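Side-chain contacts in AT-less polyketide synthase (Streptomyces platensis subsp. rosaceus, PDB 4TKT), which is a ketosynthase domain of the isomigrastatin assembly line and probably catalyses decarboxylative condensation that extends the growing polyketide chain: residues G537-P542 / K571-A576; T499-R504 / V585-L590. One frame throughout, in Å; residues are numbered along the deposited sequence. Where two conformers were deposited one is given.

Interaction 1: residues G537-P542 / K571-A576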
ATOM      1  N   GLY A 537      31.723 -18.135  10.851  0.59 41.82           N
ATOM      2  CA  GLY A 537      30.494 -17.809  11.548  0.59 41.79           C
ATOM      3  C   GLY A 537      29.343 -17.577  10.590  0.59 43.97           C
ATOM      4  O   GLY A 537      28.218 -17.312  11.013  0.59 42.65           O
ATOM      5  N   ALA A 538      29.622 -17.670   9.294  1.00 43.68           N
ATOM      6  CA  ALA A 538      28.579 -17.533   8.283  1.00 41.79           C
ATOM      7  C   ALA A 538      28.281 -18.890   7.661  1.00 42.48           C
ATOM      8  O   ALA A 538      29.188 -19.692   7.445  1.00 51.35           O
ATOM      9  CB  ALA A 538      28.989 -16.532   7.217  1.00 41.78           C
ATOM     10  N   TYR A 539      27.008 -19.151   7.382  1.00 37.96           N
ATOM     11  CA  TYR A 539      26.594 -20.462   6.894  1.00 37.65           C
ATOM     12  C   TYR A 539      25.556 -20.342   5.783  1.00 45.44           C
ATOM     13  O   TYR A 539      24.643 -19.520   5.856  1.00 36.40           O
ATOM     14  CB  TYR A 539      26.045 -21.304   8.049  1.00 38.17           C
ATOM     15  CG  TYR A 539      26.920 -21.269   9.285  1.00 39.17           C
ATOM     16  CD1 TYR A 539      28.026 -22.097   9.401  1.00 39.72           C
ATOM     17  CD2 TYR A 539      26.643 -20.395  10.329  1.00 39.64           C
ATOM     18  CE1 TYR A 539      28.832 -22.062  10.526  1.00 49.77           C
ATOM     19  CE2 TYR A 539      27.440 -20.354  11.457  1.00 49.02           C
ATOM     20  CZ  TYR A 539      28.534 -21.188  11.550  1.00 49.85           C
ATOM     21  OH  TYR A 539      29.327 -21.147  12.672  1.00 53.78           O
ATOM     22  N   PHE A 540      25.709 -21.170   4.756  1.00 46.72           N
ATOM     23  CA  PHE A 540      24.859 -21.107   3.575  1.00 46.39           C
ATOM     24  C   PHE A 540      24.325 -22.488   3.208  1.00 47.87           C
ATOM     25  O   PHE A 540      25.028 -23.490   3.333  1.00 48.69           O
ATOM     26  CB  PHE A 540      25.636 -20.508   2.398  1.00 44.11           C
ATOM     27  CG  PHE A 540      24.820 -20.336   1.149  1.00 46.70           C
ATOM     28  CD1 PHE A 540      24.160 -19.146   0.899  1.00 51.29           C
ATOM     29  CD2 PHE A 540      24.722 -21.359   0.218  1.00 47.69           C
ATOM     30  CE1 PHE A 540      23.415 -18.982  -0.249  1.00 55.73           C
ATOM     31  CE2 PHE A 540      23.973 -21.202  -0.930  1.00 52.72           C
ATOM     32  CZ  PHE A 540      23.320 -20.012  -1.166  1.00 55.12           C
ATOM     33  N   ASN A 541      23.079 -22.536   2.750  1.00 45.80           N
ATOM     34  CA  ASN A 541      22.471 -23.786   2.317  1.00 45.20           C
ATOM     35  C   ASN A 541      21.409 -23.551   1.249  1.00 45.39           C
ATOM     36  O   ASN A 541      20.437 -22.837   1.485  1.00 49.22           O
ATOM     37  CB  ASN A 541      21.859 -24.521   3.510  1.00 48.12           C
ATOM     38  CG  ASN A 541      21.016 -25.710   3.095  1.00 49.17           C
ATOM     39  OD1 ASN A 541      21.318 -26.392   2.117  1.00 51.95           O
ATOM     40  ND2 ASN A 541      19.944 -25.962   3.838  1.00 48.62           N
ATOM     41  N   PRO A 542      21.601 -24.150   0.063  1.00 43.54           N
ATOM     42  CA  PRO A 542      20.646 -24.064  -1.047  1.00 42.98           C
ATOM     43  C   PRO A 542      19.351 -24.832  -0.777  1.00 48.81           C
ATOM     44  O   PRO A 542      18.373 -24.651  -1.498  1.00 54.06           O
ATOM     45  CB  PRO A 542      21.409 -24.693  -2.219  1.00 40.70           C
ATOM     46  CG  PRO A 542      22.844 -24.660  -1.817  1.00 41.61           C
ATOM     47  CD  PRO A 542      22.838 -24.839  -0.336  1.00 42.93           C
ATOM     48  N   LYS A 571      26.858 -17.734  22.637  1.00 60.10           N
ATOM     49  CA  LYS A 571      27.415 -18.738  21.733  1.00 58.66           C
ATOM     50  C   LYS A 571      26.347 -19.224  20.756  1.00 62.36           C
ATOM     51  O   LYS A 571      25.803 -20.316  20.923  1.00 60.88           O
ATOM     52  CB  LYS A 571      27.987 -19.918  22.522  1.00 56.65           C
ATOM     53  CG  LYS A 571      28.955 -19.526  23.624  1.00 58.24           C
ATOM     54  CD  LYS A 571      30.162 -18.790  23.068  1.00 64.37           C
ATOM     55  CE  LYS A 571      31.072 -18.303  24.185  1.00 70.28           C
ATOM     56  NZ  LYS A 571      31.545 -19.423  25.047  1.00 73.07           N
ATOM     57  N   PRO A 572      26.043 -18.411  19.733  1.00 64.77           N
ATOM     58  CA  PRO A 572      24.929 -18.679  18.819  1.00 57.03           C
ATOM     59  C   PRO A 572      25.311 -19.463  17.563  1.00 56.51           C
ATOM     60  O   PRO A 572      24.425 -19.822  16.788  1.00 57.06           O
ATOM     61  CB  PRO A 572      24.466 -17.275  18.445  1.00 49.49           C
ATOM     62  CG  PRO A 572      25.741 -16.485  18.425  1.00 51.79           C
ATOM     63  CD  PRO A 572      26.657 -17.097  19.465  1.00 58.93           C
ATOM     64  N   ALA A 573      26.600 -19.718  17.367  1.00 52.94           N
ATOM     65  CA  ALA A 573      27.069 -20.396  16.160  1.00 46.80           C
ATOM     66  C   ALA A 573      26.441 -21.781  15.942  1.00 45.81           C
ATOM     67  O   ALA A 573      26.005 -22.074  14.828  1.00 44.64           O
ATOM     68  CB  ALA A 573      28.596 -20.503  16.173  1.00 44.72           C
ATOM     69  N   PRO A 574      26.389 -22.637  16.986  1.00 45.07           N
ATOM     70  CA  PRO A 574      25.773 -23.945  16.723  1.00 44.93           C
ATOM     71  C   PRO A 574      24.309 -23.835  16.312  1.00 44.20           C
ATOM     72  O   PRO A 574      23.848 -24.614  15.481  1.00 44.97           O
ATOM     73  CB  PRO A 574      25.905 -24.673  18.064  1.00 46.38           C
ATOM     74  CG  PRO A 574      27.051 -24.018  18.736  1.00 47.16           C
ATOM     75  CD  PRO A 574      26.963 -22.577  18.343  1.00 46.50           C
ATOM     76  N   LEU A 575      23.596 -22.873  16.884  1.00 47.49           N
ATOM     77  CA  LEU A 575      22.196 -22.655  16.538  1.00 46.13           C
ATOM     78  C   LEU A 575      22.058 -22.169  15.100  1.00 42.33           C
ATOM     79  O   LEU A 575      21.215 -22.656  14.348  1.00 41.61           O
ATOM     80  CB  LEU A 575      21.558 -21.648  17.497  1.00 44.39           C
ATOM     81  CG  LEU A 575      20.077 -21.341  17.264  1.00 49.33           C
ATOM     82  CD1 LEU A 575      19.249 -22.613  17.334  1.00 49.71           C
ATOM     83  CD2 LEU A 575      19.576 -20.322  18.275  1.00 51.63           C
ATOM     84  N   ALA A 576      22.900 -21.213  14.723  1.00 45.48           N
ATOM     85  CA  ALA A 576      22.852 -20.626  13.391  1.00 47.08           C
ATOM     86  C   ALA A 576      23.157 -21.656  12.312  1.00 49.02           C
ATOM     87  O   ALA A 576      22.498 -21.696  11.273  1.00 53.35           O
ATOM     88  CB  ALA A 576      23.822 -19.459  13.293  1.00 40.88           C
TER
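The ring of Tyr539 makes an apolar contact with Ala576, and its hydroxyl meets the methyl of Ala573. Tyr539 lies on strand 538-541, an outer strand of the three-stranded antiparallel sheet. The two alanines lie one turn apart on helix 573-580. The CB of Ala576 comes obliquely to one side of the phenol ring, with Tyr539 CE2 4.2 Å from Ala576 CB and CD2 equally far. The CG of Tyr539 stands anti to its own carbonyl carbon (chi1 -46°), and the ring reaches from the strand to helix 573-580.

The polar end of the ring meets a methyl, with Tyr539 OH 3.6 Å from Ala573 CB. The carbonyl oxygen of Ala573 approaches the ring obliquely, with Tyr539 CE2 4.0 Å from Ala573 O.

Hydrogen bonds lie in the backbone on both sides and farther along the strand. Ala576 N bonds to Pro572 O at 2.9 Å, an i to i-4 backbone bond. The backbone of Tyr539 pairs with Ala512 of strand 509-515, and Ala576 also packs on Ala512. Asn541 ND2 donates to Thr580 O of the same helix.

A serine in place of Tyr539 would probably leave Ala576 without the ring and Ala573 without the hydroxyl, and open a gap between strand and helix. The chemistry is that of a small van der Waals contact: ring carbons against the methyl of Ala576, the hydroxyl against that of Ala573, with no bond from the hydroxyl to the helix segment.

Interaction 2: residues T499-R504 / V585-L590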
ATOM      1  N   THR A 499      14.220  -8.501  13.630  1.00 37.12           N
ATOM      2  CA  THR A 499      13.232  -8.381  12.566  1.00 36.54           C
ATOM      3  C   THR A 499      13.322  -9.549  11.583  1.00 45.13           C
ATOM      4  O   THR A 499      12.306 -10.117  11.188  1.00 45.37           O
ATOM      5  CB  THR A 499      13.393  -7.051  11.796  1.00 36.76           C
ATOM      6  OG1 THR A 499      13.233  -5.946  12.697  1.00 43.38           O
ATOM      7  CG2 THR A 499      12.357  -6.938  10.692  1.00 36.18           C
ATOM      8  N   LEU A 500      14.542  -9.915  11.206  1.00 36.18           N
ATOM      9  CA  LEU A 500      14.747 -10.977  10.225  1.00 40.72           C
ATOM     10  C   LEU A 500      14.507 -12.369  10.802  1.00 35.58           C
ATOM     11  O   LEU A 500      14.305 -13.333  10.061  1.00 35.24           O
ATOM     12  CB  LEU A 500      16.157 -10.891   9.647  1.00 39.85           C
ATOM     13  CG  LEU A 500      16.399  -9.657   8.783  1.00 36.39           C
ATOM     14  CD1 LEU A 500      17.866  -9.535   8.414  1.00 43.52           C
ATOM     15  CD2 LEU A 500      15.533  -9.724   7.539  1.00 35.92           C
ATOM     16  N   GLN A 501      14.526 -12.472  12.125  1.00 37.69           N
ATOM     17  CA  GLN A 501      14.304 -13.751  12.785  1.00 37.69           C
ATOM     18  C   GLN A 501      12.819 -14.062  12.928  1.00 40.62           C
ATOM     19  O   GLN A 501      12.334 -15.068  12.410  1.00 41.56           O
ATOM     20  CB  GLN A 501      14.974 -13.767  14.162  1.00 36.34           C
ATOM     21  CG  GLN A 501      16.479 -13.959  14.118  1.00 36.65           C
ATOM     22  CD  GLN A 501      17.127 -13.752  15.469  1.00 43.93           C
ATOM     23  OE1 GLN A 501      16.461 -13.810  16.502  1.00 49.69           O
ATOM     24  NE2 GLN A 501      18.432 -13.501  15.468  1.00 41.13           N
ATOM     25  N   VAL A 502      12.100 -13.188  13.622  1.00 44.42           N
ATOM     26  CA  VAL A 502      10.711 -13.457  13.974  1.00 47.95           C
ATOM     27  C   VAL A 502       9.733 -12.838  12.968  1.00 41.80           C
ATOM     28  O   VAL A 502       8.531 -13.101  13.013  1.00 47.51           O
ATOM     29  CB  VAL A 502      10.405 -12.942  15.401  1.00 47.96           C
ATOM     30  CG1 VAL A 502      10.294 -11.428  15.409  1.00 46.71           C
ATOM     31  CG2 VAL A 502       9.141 -13.591  15.960  1.00 55.11           C
ATOM     32  N   GLY A 503      10.254 -12.037  12.044  1.00 39.82           N
ATOM     33  CA  GLY A 503       9.411 -11.349  11.082  1.00 34.52           C
ATOM     34  C   GLY A 503       9.519 -11.849   9.654  1.00 42.13           C
ATOM     35  O   GLY A 503       9.028 -11.205   8.726  1.00 39.25           O
ATOM     36  N   ARG A 504      10.166 -12.994   9.467  1.00 34.15           N
ATOM     37  CA  ARG A 504      10.272 -13.598   8.144  1.00 33.91           C
ATOM     38  C   ARG A 504       9.962 -15.088   8.198  1.00 37.30           C
ATOM     39  O   ARG A 504      10.174 -15.740   9.223  1.00 39.65           O
ATOM     40  CB  ARG A 504      11.667 -13.382   7.554  1.00 34.19           C
ATOM     41  CG  ARG A 504      12.035 -11.929   7.290  1.00 34.41           C
ATOM     42  CD  ARG A 504      11.157 -11.309   6.216  1.00 34.13           C
ATOM     43  NE  ARG A 504      11.651  -9.999   5.797  1.00 43.93           N
ATOM     44  CZ  ARG A 504      11.340  -8.853   6.396  1.00 43.36           C
ATOM     45  NH1 ARG A 504      10.538  -8.847   7.453  1.00 34.50           N
ATOM     46  NH2 ARG A 504      11.837  -7.711   5.940  1.00 44.24           N
ATOM     47  N   VAL A 585      13.524 -23.269  14.231  1.00 50.04           N
ATOM     48  CA  VAL A 585      13.967 -22.543  15.416  1.00 52.05           C
ATOM     49  C   VAL A 585      12.945 -21.499  15.853  1.00 53.25           C
ATOM     50  O   VAL A 585      12.507 -20.675  15.050  1.00 50.33           O
ATOM     51  CB  VAL A 585      15.324 -21.846  15.174  1.00 48.11           C
ATOM     52  CG1 VAL A 585      15.662 -20.909  16.327  1.00 42.36           C
ATOM     53  CG2 VAL A 585      16.427 -22.873  14.969  1.00 47.20           C
ATOM     54  N   ASP A 586      12.568 -21.543  17.128  1.00 50.80           N
ATOM     55  CA  ASP A 586      11.686 -20.532  17.697  1.00 46.91           C
ATOM     56  C   ASP A 586      12.519 -19.377  18.243  1.00 43.94           C
ATOM     57  O   ASP A 586      12.881 -19.359  19.418  1.00 45.26           O
ATOM     58  CB  ASP A 586      10.809 -21.134  18.796  1.00 44.86           C
ATOM     59  CG  ASP A 586       9.708 -20.193  19.248  1.00 64.06           C
ATOM     60  OD1 ASP A 586       9.232 -19.384  18.423  1.00 60.21           O
ATOM     61  OD2 ASP A 586       9.317 -20.264  20.431  1.00 69.54           O
ATOM     62  N   TRP A 587      12.810 -18.411  17.376  1.00 42.89           N
ATOM     63  CA  TRP A 587      13.755 -17.338  17.679  1.00 50.01           C
ATOM     64  C   TRP A 587      13.334 -16.442  18.838  1.00 52.83           C
ATOM     65  O   TRP A 587      14.161 -15.726  19.407  1.00 53.54           O
ATOM     66  CB  TRP A 587      13.980 -16.477  16.437  1.00 47.89           C
ATOM     67  CG  TRP A 587      14.638 -17.212  15.325  1.00 45.68           C
ATOM     68  CD1 TRP A 587      14.040 -17.721  14.210  1.00 45.02           C
ATOM     69  CD2 TRP A 587      16.028 -17.529  15.215  1.00 45.13           C
ATOM     70  NE1 TRP A 587      14.974 -18.334  13.411  1.00 44.40           N
ATOM     71  CE2 TRP A 587      16.203 -18.231  14.007  1.00 45.87           C
ATOM     72  CE3 TRP A 587      17.144 -17.285  16.022  1.00 41.86           C
ATOM     73  CZ2 TRP A 587      17.448 -18.691  13.584  1.00 50.39           C
ATOM     74  CZ3 TRP A 587      18.378 -17.745  15.603  1.00 42.91           C
ATOM     75  CH2 TRP A 587      18.520 -18.439  14.395  1.00 48.29           C
ATOM     76  N   ALA A 588      12.051 -16.478  19.181  1.00 52.30           N
ATOM     77  CA  ALA A 588      11.530 -15.656  20.266  1.00 52.01           C
ATOM     78  C   ALA A 588      12.216 -15.984  21.589  1.00 52.54           C
ATOM     79  O   ALA A 588      12.351 -15.121  22.455  1.00 54.86           O
ATOM     80  CB  ALA A 588      10.023 -15.835  20.389  1.00 48.62           C
ATOM     81  N   ARG A 589      12.656 -17.231  21.731  1.00 54.15           N
ATOM     82  CA  ARG A 589      13.281 -17.696  22.967  1.00 55.47           C
ATOM     83  C   ARG A 589      14.571 -16.942  23.274  1.00 57.97           C
ATOM     84  O   ARG A 589      14.993 -16.866  24.427  1.00 66.36           O
ATOM     85  CB  ARG A 589      13.559 -19.199  22.888  1.00 49.47           C
ATOM     86  N   LEU A 590      15.193 -16.383  22.241  1.00 53.73           N
ATOM     87  CA  LEU A 590      16.415 -15.605  22.410  1.00 54.38           C
ATOM     88  C   LEU A 590      16.167 -14.286  23.127  1.00 63.05           C
ATOM     89  O   LEU A 590      17.004 -13.817  23.898  1.00 69.27           O
ATOM     90  CB  LEU A 590      17.065 -15.324  21.053  1.00 49.34           C
ATOM     91  CG  LEU A 590      17.823 -16.474  20.396  1.00 51.42           C
ATOM     92  CD1 LEU A 590      18.542 -15.992  19.150  1.00 47.12           C
ATOM     93  CD2 LEU A 590      18.803 -17.067  21.382  1.00 59.57           C
TER
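Gln501 and Trp587 each hold CG anti to the carbonyl carbon, with chi1 of -77° and -65°, and their side chains cross at about a right angle. Gln501 is extended beyond CG, which carries its chain across one face of the indole. Residues 499-504 fall in the RhiE-like KS-MAT linker family region. Here the end of helix 493-502 meets the loop that follows helix 573-580, at a 3-10 segment beginning at Trp587.

The CB of Gln501 makes a CH-pi contact with the five-membered ring of Trp587, 4.0 Å from its centroid. Farther out, CG of Gln501 is 3.8 Å from CD2 of Trp587. The amide passes beyond the rim at CE3, where Gln501 CD is 3.6 Å from Trp587 CE3, its plane tilted 32° from the indole. The opposite face carries CG1 of Val585, 3.5 Å above the plane, so the indole is held between an aliphatic branch and the glutamine chain. Leu590 CD1 lies in plane at the ring edge.

The amide of Gln501 is buried and bonded at both ends. Its NE2 bonds to Val461 O, and its OE1 bonds to His591 NE2. These two bonds fix the rotation of the amide beside the ring. Trp579 of helix 573-580 meets the indole edge-to-face. The backbone of the helix end also takes part, with Gln501 O 3.6 Å from Trp587 CD1. At the other end of the side chain, Gln501 OE1 stands 4.0 Å from Leu590 CD1.

How the interactions relate
Interactions 1 and 2 have centres about 14 Å apart, both well away from the chain centre. The residues of 537-542 and 571-576 both fall between the two segments of interaction 2 in sequence. Leu575 connects them directly. Its CD1 is 3.7 Å from Val585 CG2, and its CD2 is 3.9 Å from Trp587 CZ3. Helix 573-580 thus serves both contacts: Ala573 and Ala576 meet Tyr539, while Leu575 packs on Val585 and Trp587. Helix 560-568 touches both contacts, at Leu575 and at Leu590. Interaction 1 is farther out, about 35 Å from the chain centre to its own centre, against about 25 Å for interaction 2.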